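Long-range contact in uncharacterized protein (Thermus thermophilus HB8, PDB 4WVA), which hydrolyses mannosylglycerate, a solute made in response to osmotic stress, to mannose and glycerate, and probably also accepts glucosylglycerate with similar efficiency: residues 232-244 and 300-312. Residues are numbered along the deposited sequence; the frame is centred on the assembly and turned at random.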
# COMPACT_ATOMS: atom_id res chain seq x y z
N VAL A 232 13.57 11.06 19.53
CA VAL A 232 13.19 9.70 19.23
C VAL A 232 12.02 9.68 18.25
O VAL A 232 11.09 10.49 18.38
CB VAL A 232 12.79 8.98 20.53
CG1 VAL A 232 12.11 7.66 20.25
CG2 VAL A 232 14.03 8.76 21.38
N VAL A 233 12.09 8.78 17.27
CA VAL A 233 10.92 8.45 16.47
C VAL A 233 10.23 7.29 17.18
O VAL A 233 10.68 6.14 17.12
CB VAL A 233 11.27 8.09 15.00
CG1 VAL A 233 10.01 7.63 14.27
CG2 VAL A 233 11.90 9.30 14.31
N ASP A 234 9.13 7.59 17.86
CA ASP A 234 8.36 6.62 18.61
C ASP A 234 7.38 5.90 17.68
O ASP A 234 6.53 6.54 17.04
CB ASP A 234 7.60 7.32 19.75
CG ASP A 234 6.63 6.40 20.48
OD1 ASP A 234 6.78 5.16 20.46
OD2 ASP A 234 5.68 6.96 21.09
N VAL A 235 7.48 4.58 17.63
CA VAL A 235 6.56 3.81 16.81
C VAL A 235 5.11 4.00 17.25
O VAL A 235 4.20 4.08 16.41
CB VAL A 235 6.93 2.30 16.73
CG1 VAL A 235 6.88 1.62 18.10
CG2 VAL A 235 6.03 1.59 15.75
N GLY A 236 4.87 4.09 18.56
CA GLY A 236 3.52 4.28 19.05
C GLY A 236 2.91 5.61 18.62
O GLY A 236 1.82 5.64 18.05
N PHE A 237 3.61 6.71 18.90
CA PHE A 237 3.18 8.05 18.55
C PHE A 237 2.88 8.11 17.06
O PHE A 237 1.85 8.58 16.65
CB PHE A 237 4.26 9.07 18.92
CG PHE A 237 3.79 10.49 18.94
CD1 PHE A 237 3.56 11.19 17.78
CD2 PHE A 237 3.60 11.16 20.15
CE1 PHE A 237 3.13 12.50 17.81
CE2 PHE A 237 3.18 12.47 20.19
CZ PHE A 237 2.94 13.14 19.02
N ASN A 238 3.79 7.57 16.26
CA ASN A 238 3.63 7.65 14.81
C ASN A 238 2.56 6.75 14.23
O ASN A 238 1.89 7.14 13.26
CB ASN A 238 4.99 7.43 14.14
CG ASN A 238 5.82 8.69 14.16
OD1 ASN A 238 5.61 9.59 13.34
ND2 ASN A 238 6.72 8.80 15.13
N ALA A 239 2.36 5.57 14.79
CA ALA A 239 1.27 4.72 14.34
C ALA A 239 -0.05 5.39 14.64
O ALA A 239 -0.97 5.38 13.81
CB ALA A 239 1.33 3.37 15.01
N ILE A 240 -0.15 5.97 15.83
CA ILE A 240 -1.38 6.69 16.22
C ILE A 240 -1.63 7.91 15.33
O ILE A 240 -2.78 8.18 14.90
CB ILE A 240 -1.33 7.02 17.74
CG1 ILE A 240 -1.59 5.73 18.54
CG2 ILE A 240 -2.33 8.11 18.13
CD1 ILE A 240 -1.26 5.86 20.00
N LEU A 241 -0.57 8.65 15.01
CA LEU A 241 -0.66 9.78 14.09
C LEU A 241 -1.09 9.37 12.68
O LEU A 241 -1.92 10.02 12.06
CB LEU A 241 0.64 10.56 14.06
CG LEU A 241 0.78 11.72 13.06
CD1 LEU A 241 -0.35 12.74 13.20
CD2 LEU A 241 2.12 12.40 13.23
N GLN A 242 -0.53 8.27 12.17
CA GLN A 242 -0.93 7.79 10.84
C GLN A 242 -2.42 7.45 10.85
O GLN A 242 -3.14 7.81 9.93
CB GLN A 242 -0.09 6.59 10.43
CG GLN A 242 -0.53 5.90 9.14
CD GLN A 242 -0.24 6.68 7.86
OE1 GLN A 242 0.44 7.71 7.87
NE2 GLN A 242 -0.77 6.18 6.74
N ARG A 243 -2.87 6.72 11.87
CA ARG A 243 -4.30 6.40 11.97
C ARG A 243 -5.13 7.68 12.04
O ARG A 243 -6.15 7.80 11.34
CB ARG A 243 -4.59 5.50 13.16
CG ARG A 243 -6.06 5.21 13.39
CD ARG A 243 -6.79 4.59 12.21
NE ARG A 243 -8.19 4.35 12.55
CZ ARG A 243 -8.66 3.24 13.13
NH1 ARG A 243 -7.87 2.24 13.43
NH2 ARG A 243 -9.95 3.14 13.42
N ALA A 244 -4.69 8.64 12.85
CA ALA A 244 -5.42 9.87 13.03
C ALA A 244 -5.47 10.68 11.73
O ALA A 244 -6.50 11.27 11.43
CB ALA A 244 -4.81 10.68 14.16
N SER A 300 4.98 -3.10 23.57
CA SER A 300 3.62 -3.19 23.03
C SER A 300 3.34 -2.11 21.98
O SER A 300 2.45 -2.27 21.16
CB SER A 300 2.56 -3.14 24.13
OG SER A 300 2.62 -1.94 24.84
N ALA A 301 4.09 -1.00 22.02
CA ALA A 301 3.92 0.06 21.02
C ALA A 301 4.21 -0.43 19.60
O ALA A 301 3.64 0.07 18.64
CB ALA A 301 4.80 1.25 21.33
N GLY A 302 5.09 -1.41 19.48
CA GLY A 302 5.44 -1.99 18.20
C GLY A 302 4.34 -2.76 17.50
O GLY A 302 4.50 -3.10 16.35
N PHE A 303 3.24 -3.06 18.20
CA PHE A 303 2.04 -3.63 17.59
C PHE A 303 1.13 -2.54 17.00
O PHE A 303 0.27 -2.85 16.18
CB PHE A 303 1.23 -4.45 18.59
CG PHE A 303 1.88 -5.74 19.00
CD1 PHE A 303 1.66 -6.90 18.26
CD2 PHE A 303 2.68 -5.80 20.11
CE1 PHE A 303 2.24 -8.10 18.63
CE2 PHE A 303 3.28 -7.00 20.49
CZ PHE A 303 3.07 -8.13 19.74
N LEU A 304 1.36 -1.28 17.35
CA LEU A 304 0.39 -0.25 17.01
C LEU A 304 0.32 0.07 15.50
O LEU A 304 -0.69 0.58 15.06
CB LEU A 304 0.58 1.00 17.86
CG LEU A 304 0.19 0.81 19.34
CD1 LEU A 304 0.63 2.04 20.11
CD2 LEU A 304 -1.30 0.59 19.49
N PRO A 305 1.34 -0.30 14.70
CA PRO A 305 1.08 -0.10 13.25
C PRO A 305 -0.13 -0.87 12.71
O PRO A 305 -0.69 -0.49 11.70
CB PRO A 305 2.41 -0.48 12.60
CG PRO A 305 3.41 -0.10 13.64
CD PRO A 305 2.77 -0.54 14.94
N LEU A 306 -0.55 -1.93 13.39
CA LEU A 306 -1.80 -2.58 13.01
C LEU A 306 -3.00 -1.62 13.07
O LEU A 306 -3.88 -1.65 12.21
CB LEU A 306 -2.05 -3.78 13.91
CG LEU A 306 -1.02 -4.90 13.86
CD1 LEU A 306 -1.18 -5.81 15.08
CD2 LEU A 306 -1.11 -5.69 12.56
N PHE A 307 -3.02 -0.79 14.11
CA PHE A 307 -4.07 0.21 14.31
C PHE A 307 -3.98 1.30 13.24
O PHE A 307 -4.99 1.90 12.87
CB PHE A 307 -3.90 0.79 15.72
CG PHE A 307 -5.00 1.72 16.17
CD1 PHE A 307 -6.28 1.25 16.42
CD2 PHE A 307 -4.74 3.07 16.37
CE1 PHE A 307 -7.27 2.09 16.88
CE2 PHE A 307 -5.73 3.91 16.84
CZ PHE A 307 -7.00 3.43 17.08
N ALA A 308 -2.77 1.58 12.78
CA ALA A 308 -2.57 2.52 11.67
C ALA A 308 -3.05 1.95 10.31
O ALA A 308 -3.48 2.69 9.44
CB ALA A 308 -1.10 2.92 11.58
N GLY A 309 -2.95 0.64 10.14
CA GLY A 309 -3.37 -0.01 8.90
C GLY A 309 -2.34 0.02 7.78
O GLY A 309 -2.69 -0.10 6.60
N THR A 310 -1.07 0.17 8.15
CA THR A 310 0.05 0.23 7.17
C THR A 310 0.69 -1.11 6.76
O THR A 310 1.12 -1.25 5.61
CB THR A 310 1.17 1.20 7.66
OG1 THR A 310 1.82 0.68 8.84
CG2 THR A 310 0.63 2.56 7.94
N PRO A 311 0.79 -2.10 7.67
CA PRO A 311 1.48 -3.30 7.21
C PRO A 311 0.70 -4.10 6.19
O PRO A 311 -0.53 -3.97 6.12
CB PRO A 311 1.59 -4.18 8.47
CG PRO A 311 0.74 -3.57 9.47
CD PRO A 311 0.51 -2.14 9.12
N HIS A 312 1.40 -4.91 5.41
CA HIS A 312 0.73 -5.97 4.69
C HIS A 312 0.44 -7.14 5.63
O HIS A 312 0.92 -7.19 6.75
CB HIS A 312 1.50 -6.42 3.41
CG HIS A 312 2.90 -6.91 3.64
ND1 HIS A 312 3.19 -8.05 4.36
CD2 HIS A 312 4.09 -6.46 3.17
CE1 HIS A 312 4.50 -8.26 4.36
NE2 HIS A 312 5.07 -7.32 3.64
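Within the (alpha/alpha)6-barrel of this GH63 hydrolase, the first turns of helix 235-254 pack against the 3-10 turn 300-303 and the short helix 305-308, where V235, A239 and R243, on successive turns of one helix face, meet A301, L304, P305, F307 and A308. Small residues allow the two backbones to approach: A239 CB rests 3.4 Å from L304 O, and A308 CB lies 3.3 Å from A239 O. At the upstream end the two methyls of V235 divide, CG1 against A301 CB and CG2 3.8 Å from P305 CG. L304 extends CD1 over the CA of G236 and on to I240 CD1; the I240 side chain also lies near W34, probably part of the substrate site. D234 N-caps the helix, its carboxylate OD1 accepting from G236 N at 2.9 Å, met from above the carboxylate plane. Downstream, the methyl CG2 of T310 touches Q242 CG, while its hydroxyl bonds to E274.

R243 makes the polar part of the contact. Its chain bends at chi2 (57°), bringing the guanidinium over one face of the F307 ring in a cation-pi contact, with CZ 4.4 Å from the centroid and the two planes 36° apart. D247 takes NE in a salt bridge, which together with F307 should fix the group's rotation. NH1 donates to F307 O at 3.0 Å, nearly straight (165°), in the guanidinium plane and onto a carbonyl lone pair.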